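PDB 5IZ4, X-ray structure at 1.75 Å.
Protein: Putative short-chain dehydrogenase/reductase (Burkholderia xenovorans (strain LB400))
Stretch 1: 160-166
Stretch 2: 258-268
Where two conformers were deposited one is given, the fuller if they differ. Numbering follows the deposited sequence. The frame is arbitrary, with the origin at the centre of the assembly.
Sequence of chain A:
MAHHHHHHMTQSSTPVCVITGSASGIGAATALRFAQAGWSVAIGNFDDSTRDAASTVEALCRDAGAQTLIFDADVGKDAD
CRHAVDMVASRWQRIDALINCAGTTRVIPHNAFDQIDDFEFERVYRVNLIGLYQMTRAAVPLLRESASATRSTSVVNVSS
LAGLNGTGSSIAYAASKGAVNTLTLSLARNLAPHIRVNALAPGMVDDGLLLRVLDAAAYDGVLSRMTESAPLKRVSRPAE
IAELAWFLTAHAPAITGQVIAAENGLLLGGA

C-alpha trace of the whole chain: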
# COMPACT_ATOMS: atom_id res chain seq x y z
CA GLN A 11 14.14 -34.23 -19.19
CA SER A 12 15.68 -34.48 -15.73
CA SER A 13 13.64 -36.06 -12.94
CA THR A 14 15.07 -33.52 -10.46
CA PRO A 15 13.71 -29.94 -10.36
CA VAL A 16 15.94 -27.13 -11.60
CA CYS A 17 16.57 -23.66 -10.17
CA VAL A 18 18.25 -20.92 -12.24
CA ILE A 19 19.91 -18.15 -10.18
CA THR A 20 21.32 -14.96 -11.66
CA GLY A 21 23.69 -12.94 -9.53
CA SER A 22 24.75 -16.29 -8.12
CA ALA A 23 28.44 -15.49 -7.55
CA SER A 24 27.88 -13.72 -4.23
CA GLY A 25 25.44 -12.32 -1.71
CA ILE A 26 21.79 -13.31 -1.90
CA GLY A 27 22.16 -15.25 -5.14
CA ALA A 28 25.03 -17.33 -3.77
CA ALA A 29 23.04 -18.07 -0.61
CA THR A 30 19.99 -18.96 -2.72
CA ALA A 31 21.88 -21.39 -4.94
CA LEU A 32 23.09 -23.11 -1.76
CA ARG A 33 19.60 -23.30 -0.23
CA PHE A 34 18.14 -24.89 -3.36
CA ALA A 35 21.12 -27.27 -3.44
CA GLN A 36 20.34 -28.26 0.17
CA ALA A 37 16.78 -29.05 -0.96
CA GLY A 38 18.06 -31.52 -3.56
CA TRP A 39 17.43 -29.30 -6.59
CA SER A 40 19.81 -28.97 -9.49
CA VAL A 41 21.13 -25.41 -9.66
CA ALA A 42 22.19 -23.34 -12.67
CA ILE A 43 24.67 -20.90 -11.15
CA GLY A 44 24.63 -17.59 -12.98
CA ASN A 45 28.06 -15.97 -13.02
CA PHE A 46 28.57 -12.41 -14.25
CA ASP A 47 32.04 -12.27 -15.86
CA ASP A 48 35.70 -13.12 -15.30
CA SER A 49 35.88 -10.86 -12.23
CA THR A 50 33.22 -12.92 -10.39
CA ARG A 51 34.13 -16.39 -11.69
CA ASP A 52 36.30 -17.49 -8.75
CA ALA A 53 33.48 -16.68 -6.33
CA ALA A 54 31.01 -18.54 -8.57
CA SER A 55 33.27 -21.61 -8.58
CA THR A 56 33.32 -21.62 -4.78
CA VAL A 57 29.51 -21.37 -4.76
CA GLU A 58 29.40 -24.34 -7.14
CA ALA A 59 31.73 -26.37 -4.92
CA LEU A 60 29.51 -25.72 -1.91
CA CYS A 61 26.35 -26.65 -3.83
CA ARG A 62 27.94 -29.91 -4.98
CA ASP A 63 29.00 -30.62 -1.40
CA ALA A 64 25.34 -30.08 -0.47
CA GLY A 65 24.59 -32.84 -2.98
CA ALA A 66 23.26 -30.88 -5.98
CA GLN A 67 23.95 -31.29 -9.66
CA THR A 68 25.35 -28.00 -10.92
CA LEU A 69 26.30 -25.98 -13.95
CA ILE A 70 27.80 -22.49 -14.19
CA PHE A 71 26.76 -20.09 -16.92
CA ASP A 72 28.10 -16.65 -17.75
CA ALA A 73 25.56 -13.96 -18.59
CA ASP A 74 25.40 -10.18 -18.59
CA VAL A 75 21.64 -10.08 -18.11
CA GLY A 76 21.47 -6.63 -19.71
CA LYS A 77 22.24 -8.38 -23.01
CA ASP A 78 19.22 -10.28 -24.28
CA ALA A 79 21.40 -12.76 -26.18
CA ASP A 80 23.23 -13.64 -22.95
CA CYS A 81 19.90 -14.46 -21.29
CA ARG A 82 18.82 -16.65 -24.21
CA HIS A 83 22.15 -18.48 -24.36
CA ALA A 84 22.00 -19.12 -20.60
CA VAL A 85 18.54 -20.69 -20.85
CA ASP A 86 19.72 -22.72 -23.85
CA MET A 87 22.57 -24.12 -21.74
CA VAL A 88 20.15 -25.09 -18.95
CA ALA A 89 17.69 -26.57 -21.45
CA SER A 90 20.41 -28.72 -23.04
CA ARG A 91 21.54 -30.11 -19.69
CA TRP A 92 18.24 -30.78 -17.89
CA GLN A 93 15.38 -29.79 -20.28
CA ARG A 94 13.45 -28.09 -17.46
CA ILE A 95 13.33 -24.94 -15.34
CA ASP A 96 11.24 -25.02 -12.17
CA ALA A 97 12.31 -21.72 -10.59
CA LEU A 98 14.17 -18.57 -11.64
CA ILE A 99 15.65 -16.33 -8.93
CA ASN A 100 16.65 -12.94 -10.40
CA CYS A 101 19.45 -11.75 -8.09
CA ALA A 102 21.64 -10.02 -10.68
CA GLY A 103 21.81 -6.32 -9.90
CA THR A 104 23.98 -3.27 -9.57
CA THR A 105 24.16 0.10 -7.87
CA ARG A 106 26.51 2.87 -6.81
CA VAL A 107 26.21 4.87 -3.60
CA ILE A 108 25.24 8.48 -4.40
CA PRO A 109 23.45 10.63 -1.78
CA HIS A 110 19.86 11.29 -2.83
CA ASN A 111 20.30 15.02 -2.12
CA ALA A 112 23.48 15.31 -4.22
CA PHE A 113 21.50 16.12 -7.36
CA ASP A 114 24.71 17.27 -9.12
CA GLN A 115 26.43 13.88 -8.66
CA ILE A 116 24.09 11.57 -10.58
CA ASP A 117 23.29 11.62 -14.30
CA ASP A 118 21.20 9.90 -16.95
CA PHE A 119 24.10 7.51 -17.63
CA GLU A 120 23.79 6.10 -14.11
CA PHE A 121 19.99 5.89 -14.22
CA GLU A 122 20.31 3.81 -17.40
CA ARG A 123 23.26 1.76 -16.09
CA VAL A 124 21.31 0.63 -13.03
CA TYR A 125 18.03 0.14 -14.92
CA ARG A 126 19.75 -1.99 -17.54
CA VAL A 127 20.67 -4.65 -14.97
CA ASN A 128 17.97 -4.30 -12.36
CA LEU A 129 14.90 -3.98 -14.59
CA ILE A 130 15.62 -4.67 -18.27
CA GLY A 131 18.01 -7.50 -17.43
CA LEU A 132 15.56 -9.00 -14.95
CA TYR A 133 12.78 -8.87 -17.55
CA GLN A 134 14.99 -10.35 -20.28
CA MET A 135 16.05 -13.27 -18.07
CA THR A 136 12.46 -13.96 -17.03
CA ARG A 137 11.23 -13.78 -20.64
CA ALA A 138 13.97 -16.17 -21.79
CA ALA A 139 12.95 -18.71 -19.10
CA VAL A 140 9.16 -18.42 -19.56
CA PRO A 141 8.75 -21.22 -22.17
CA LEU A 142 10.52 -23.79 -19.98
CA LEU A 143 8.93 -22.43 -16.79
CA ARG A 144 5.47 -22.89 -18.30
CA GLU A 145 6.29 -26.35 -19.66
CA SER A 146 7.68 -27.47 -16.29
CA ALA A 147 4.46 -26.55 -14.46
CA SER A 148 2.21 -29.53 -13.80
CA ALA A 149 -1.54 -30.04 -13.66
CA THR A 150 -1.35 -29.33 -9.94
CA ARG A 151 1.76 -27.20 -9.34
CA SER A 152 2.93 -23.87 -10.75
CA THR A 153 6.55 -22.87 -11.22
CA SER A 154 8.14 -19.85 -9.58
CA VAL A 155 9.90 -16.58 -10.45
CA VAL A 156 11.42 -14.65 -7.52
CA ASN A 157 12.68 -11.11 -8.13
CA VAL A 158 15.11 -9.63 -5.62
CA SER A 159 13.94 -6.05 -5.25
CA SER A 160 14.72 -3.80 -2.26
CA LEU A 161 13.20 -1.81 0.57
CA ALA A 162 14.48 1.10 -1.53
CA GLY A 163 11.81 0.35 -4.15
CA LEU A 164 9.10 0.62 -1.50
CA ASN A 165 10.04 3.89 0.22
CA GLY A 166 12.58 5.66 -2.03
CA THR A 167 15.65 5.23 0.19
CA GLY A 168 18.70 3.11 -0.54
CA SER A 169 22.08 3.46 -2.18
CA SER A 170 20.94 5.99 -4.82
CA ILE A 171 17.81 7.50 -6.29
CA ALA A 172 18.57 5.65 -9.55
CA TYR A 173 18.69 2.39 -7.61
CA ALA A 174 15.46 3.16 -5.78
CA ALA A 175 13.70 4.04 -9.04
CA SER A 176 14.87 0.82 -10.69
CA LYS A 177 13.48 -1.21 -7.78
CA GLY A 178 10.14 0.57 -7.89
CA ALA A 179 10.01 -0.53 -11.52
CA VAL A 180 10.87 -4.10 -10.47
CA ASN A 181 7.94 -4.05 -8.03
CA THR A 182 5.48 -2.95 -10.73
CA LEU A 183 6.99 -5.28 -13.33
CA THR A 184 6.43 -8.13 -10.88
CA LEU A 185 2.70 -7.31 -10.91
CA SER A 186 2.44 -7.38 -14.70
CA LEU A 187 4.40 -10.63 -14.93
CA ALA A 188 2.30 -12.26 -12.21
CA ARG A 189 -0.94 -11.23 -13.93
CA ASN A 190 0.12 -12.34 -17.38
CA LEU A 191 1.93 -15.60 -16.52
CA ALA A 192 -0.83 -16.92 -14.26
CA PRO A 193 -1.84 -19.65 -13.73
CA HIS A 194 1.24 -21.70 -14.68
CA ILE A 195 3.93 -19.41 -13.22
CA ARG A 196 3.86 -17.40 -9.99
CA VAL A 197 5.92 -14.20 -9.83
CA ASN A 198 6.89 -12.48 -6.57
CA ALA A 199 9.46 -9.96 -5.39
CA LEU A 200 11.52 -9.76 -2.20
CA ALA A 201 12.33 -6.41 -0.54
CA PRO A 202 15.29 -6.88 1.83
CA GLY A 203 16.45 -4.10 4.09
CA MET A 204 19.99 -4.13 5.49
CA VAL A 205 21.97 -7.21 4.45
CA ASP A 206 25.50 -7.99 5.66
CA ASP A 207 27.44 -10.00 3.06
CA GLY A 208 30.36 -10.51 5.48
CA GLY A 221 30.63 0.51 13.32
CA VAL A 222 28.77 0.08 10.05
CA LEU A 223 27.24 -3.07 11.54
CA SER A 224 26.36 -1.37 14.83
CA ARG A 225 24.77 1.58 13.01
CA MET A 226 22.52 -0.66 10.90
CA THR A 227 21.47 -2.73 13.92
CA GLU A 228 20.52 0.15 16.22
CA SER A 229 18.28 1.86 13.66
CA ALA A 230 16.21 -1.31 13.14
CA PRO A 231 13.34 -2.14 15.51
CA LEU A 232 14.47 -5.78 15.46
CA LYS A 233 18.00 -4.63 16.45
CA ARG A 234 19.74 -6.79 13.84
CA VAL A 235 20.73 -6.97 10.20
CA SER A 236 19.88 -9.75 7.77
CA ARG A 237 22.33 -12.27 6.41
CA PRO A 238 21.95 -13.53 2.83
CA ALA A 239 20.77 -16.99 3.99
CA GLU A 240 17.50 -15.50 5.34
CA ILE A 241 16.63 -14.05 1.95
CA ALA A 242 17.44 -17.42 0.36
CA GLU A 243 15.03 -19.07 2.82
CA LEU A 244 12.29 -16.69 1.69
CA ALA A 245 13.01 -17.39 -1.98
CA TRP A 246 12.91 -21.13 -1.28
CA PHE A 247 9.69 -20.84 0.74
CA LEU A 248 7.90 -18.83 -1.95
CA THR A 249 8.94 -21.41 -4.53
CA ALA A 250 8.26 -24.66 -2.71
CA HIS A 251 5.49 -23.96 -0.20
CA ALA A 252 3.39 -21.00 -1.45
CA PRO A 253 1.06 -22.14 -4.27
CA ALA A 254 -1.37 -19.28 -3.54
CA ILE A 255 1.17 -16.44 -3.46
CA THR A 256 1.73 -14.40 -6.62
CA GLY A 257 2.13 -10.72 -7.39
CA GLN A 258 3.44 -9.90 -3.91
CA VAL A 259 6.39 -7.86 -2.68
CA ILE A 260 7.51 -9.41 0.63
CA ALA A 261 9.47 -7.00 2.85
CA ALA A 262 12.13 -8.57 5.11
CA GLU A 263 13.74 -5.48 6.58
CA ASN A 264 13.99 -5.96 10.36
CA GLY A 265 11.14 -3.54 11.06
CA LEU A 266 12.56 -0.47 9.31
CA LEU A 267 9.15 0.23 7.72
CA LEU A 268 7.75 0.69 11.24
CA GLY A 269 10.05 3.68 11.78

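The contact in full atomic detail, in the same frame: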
# COMPACT_ATOMS: atom_id res chain seq x y z
N SER A 160 14.07 -4.44 -3.40
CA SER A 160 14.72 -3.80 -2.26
C SER A 160 13.70 -2.96 -1.51
O SER A 160 12.77 -2.42 -2.12
CB SER A 160 15.90 -2.91 -2.69
OG SER A 160 16.44 -2.17 -1.60
N LEU A 161 13.90 -2.84 -0.20
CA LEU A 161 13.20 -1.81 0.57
C LEU A 161 13.25 -0.46 -0.14
O LEU A 161 12.28 0.31 -0.09
CB LEU A 161 13.82 -1.70 1.96
CG LEU A 161 13.30 -0.59 2.87
CD1 LEU A 161 11.81 -0.77 3.08
CD2 LEU A 161 14.05 -0.59 4.20
N ALA A 162 14.36 -0.17 -0.82
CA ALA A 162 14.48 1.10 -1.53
C ALA A 162 13.36 1.30 -2.55
O ALA A 162 12.94 2.43 -2.79
CB ALA A 162 15.84 1.19 -2.24
N GLY A 163 12.89 0.22 -3.19
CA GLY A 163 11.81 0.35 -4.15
C GLY A 163 10.50 0.72 -3.49
O GLY A 163 9.65 1.36 -4.11
N LEU A 164 10.33 0.35 -2.22
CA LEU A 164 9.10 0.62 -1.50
C LEU A 164 9.03 2.06 -1.01
O LEU A 164 7.98 2.70 -1.14
CB LEU A 164 8.98 -0.34 -0.32
CG LEU A 164 8.78 -1.80 -0.71
CD1 LEU A 164 8.77 -2.68 0.55
CD2 LEU A 164 7.49 -1.96 -1.51
N ASN A 165 10.11 2.59 -0.45
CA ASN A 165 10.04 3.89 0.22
C ASN A 165 11.02 4.93 -0.32
O ASN A 165 11.11 6.02 0.26
CB ASN A 165 10.24 3.73 1.74
CG ASN A 165 11.64 3.24 2.12
OD1 ASN A 165 12.52 3.09 1.26
ND2 ASN A 165 11.85 3.01 3.42
N GLY A 166 11.74 4.64 -1.40
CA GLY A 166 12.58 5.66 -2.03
C GLY A 166 13.88 5.97 -1.31
O GLY A 166 14.45 7.05 -1.50
N GLN A 258 3.16 -10.53 -5.19
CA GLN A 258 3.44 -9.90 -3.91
C GLN A 258 4.87 -9.39 -3.86
O GLN A 258 5.77 -9.91 -4.53
CB GLN A 258 3.21 -10.89 -2.77
CG GLN A 258 1.78 -11.43 -2.67
CD GLN A 258 0.74 -10.33 -2.69
OE1 GLN A 258 0.78 -9.39 -1.88
NE2 GLN A 258 -0.21 -10.43 -3.61
N VAL A 259 5.07 -8.35 -3.05
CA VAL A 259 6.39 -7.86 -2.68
C VAL A 259 6.51 -8.08 -1.18
O VAL A 259 5.80 -7.43 -0.40
CB VAL A 259 6.57 -6.37 -3.03
CG1 VAL A 259 7.97 -5.89 -2.64
CG2 VAL A 259 6.29 -6.15 -4.48
N ILE A 260 7.36 -9.01 -0.77
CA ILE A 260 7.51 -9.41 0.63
C ILE A 260 8.69 -8.64 1.22
O ILE A 260 9.83 -8.83 0.78
CB ILE A 260 7.75 -10.92 0.77
CG1 ILE A 260 6.73 -11.71 -0.05
CG2 ILE A 260 7.68 -11.32 2.25
CD1 ILE A 260 5.31 -11.49 0.40
N ALA A 261 8.43 -7.81 2.23
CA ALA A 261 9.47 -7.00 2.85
C ALA A 261 10.06 -7.75 4.04
O ALA A 261 9.33 -8.15 4.96
CB ALA A 261 8.92 -5.64 3.29
N ALA A 262 11.38 -7.93 4.03
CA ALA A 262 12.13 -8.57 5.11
C ALA A 262 13.22 -7.58 5.47
O ALA A 262 14.33 -7.63 4.93
CB ALA A 262 12.68 -9.93 4.67
N GLU A 263 12.89 -6.65 6.38
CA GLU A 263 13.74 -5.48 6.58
C GLU A 263 13.92 -5.14 8.05
O GLU A 263 14.25 -3.99 8.37
CB GLU A 263 13.16 -4.25 5.84
CG GLU A 263 11.63 -4.15 5.78
CD GLU A 263 10.95 -4.18 7.15
OE1 GLU A 263 11.01 -5.23 7.84
OE2 GLU A 263 10.34 -3.16 7.54
N ASN A 264 13.68 -6.10 8.94
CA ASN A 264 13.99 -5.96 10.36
C ASN A 264 13.20 -4.82 11.01
O ASN A 264 13.65 -4.23 12.00
CB ASN A 264 15.50 -5.79 10.55
CG ASN A 264 16.25 -7.02 10.11
OD1 ASN A 264 16.06 -8.09 10.68
ND2 ASN A 264 17.06 -6.90 9.05
N GLY A 265 12.02 -4.53 10.48
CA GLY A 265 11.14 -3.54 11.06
C GLY A 265 11.35 -2.11 10.60
O GLY A 265 10.66 -1.21 11.10
N LEU A 266 12.27 -1.85 9.67
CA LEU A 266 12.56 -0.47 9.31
C LEU A 266 11.31 0.27 8.83
O LEU A 266 11.20 1.49 9.05
CB LEU A 266 13.65 -0.41 8.24
CG LEU A 266 15.08 -0.65 8.74
CD1 LEU A 266 16.05 -0.80 7.57
CD2 LEU A 266 15.53 0.48 9.66
N LEU A 267 10.37 -0.43 8.18
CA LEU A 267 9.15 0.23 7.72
C LEU A 267 8.30 0.74 8.87
O LEU A 267 7.47 1.63 8.66
CB LEU A 267 8.32 -0.72 6.85
CG LEU A 267 8.88 -1.03 5.45
CD1 LEU A 267 8.19 -2.26 4.89
CD2 LEU A 267 8.69 0.18 4.53
N LEU A 268 8.49 0.20 10.08
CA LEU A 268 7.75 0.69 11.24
C LEU A 268 8.29 2.01 11.77
O LEU A 268 7.62 2.65 12.60
CB LEU A 268 7.78 -0.35 12.36
CG LEU A 268 7.15 -1.69 12.00
CD1 LEU A 268 7.57 -2.73 13.03
CD2 LEU A 268 5.64 -1.57 11.97

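A short helix packs against a strand and the turn that follows it mainly through aliphatic side chains, with no hydrogen bond crossing between the two stretches. The contact illustrates a general principle: two segments far apart in sequence can be held together by apolar packing, without a hydrogen bond between them.

The helix, residues 161–165, is capped at its start by Ser160, whose OG accepts a hydrogen bond from Ala162 N at 3.0 Å. Gly166 leaves it with positive phi, a conformation that favours glycine. On the other side, the strand ending at Ala262 runs into a type I' turn from Glu263 to Leu266 and then a 3-10 segment. The Glu263 carboxylate braces this bend: OE1 of Glu263 accepts from Gly265 N at 2.9 Å, and OE2 of Glu263 accepts from Leu267 N at 2.8 Å. The charged end of Glu263 thus serves its own stretch, while Glu263 CB lies 4.1 Å from Leu161 CD2.

Two leucines, one helical turn apart, supply most of the helix's contact surface. Leu161 reaches the turn region, its CD2 lying 3.9 Å from Leu266 CD1 and its CD1 3.6 Å from Leu267 CD2. Leu164 lies over the strand, where alternation directs Val259 and Ala261 toward the helix and Ile260 away. Leu164 CD2 is 4.1 Å from Val259 CG1, and Leu164 CD1 is 4.0 Å from Ala261 CB. The small alanine accompanies a close backbone approach, with Leu161 CA and Ala261 CA 6.8 Å apart.

Leu267 links the two leucines: its CA-to-CB bond points sideways, yet the side chain's end comes nearer, and its CD1 lies 4.4 Å from Leu164 CD1. Such contacts have little directionality; they depend on complementary shape and on removing apolar surface from water; the two stretches together bury 287 Å², summed over both sides.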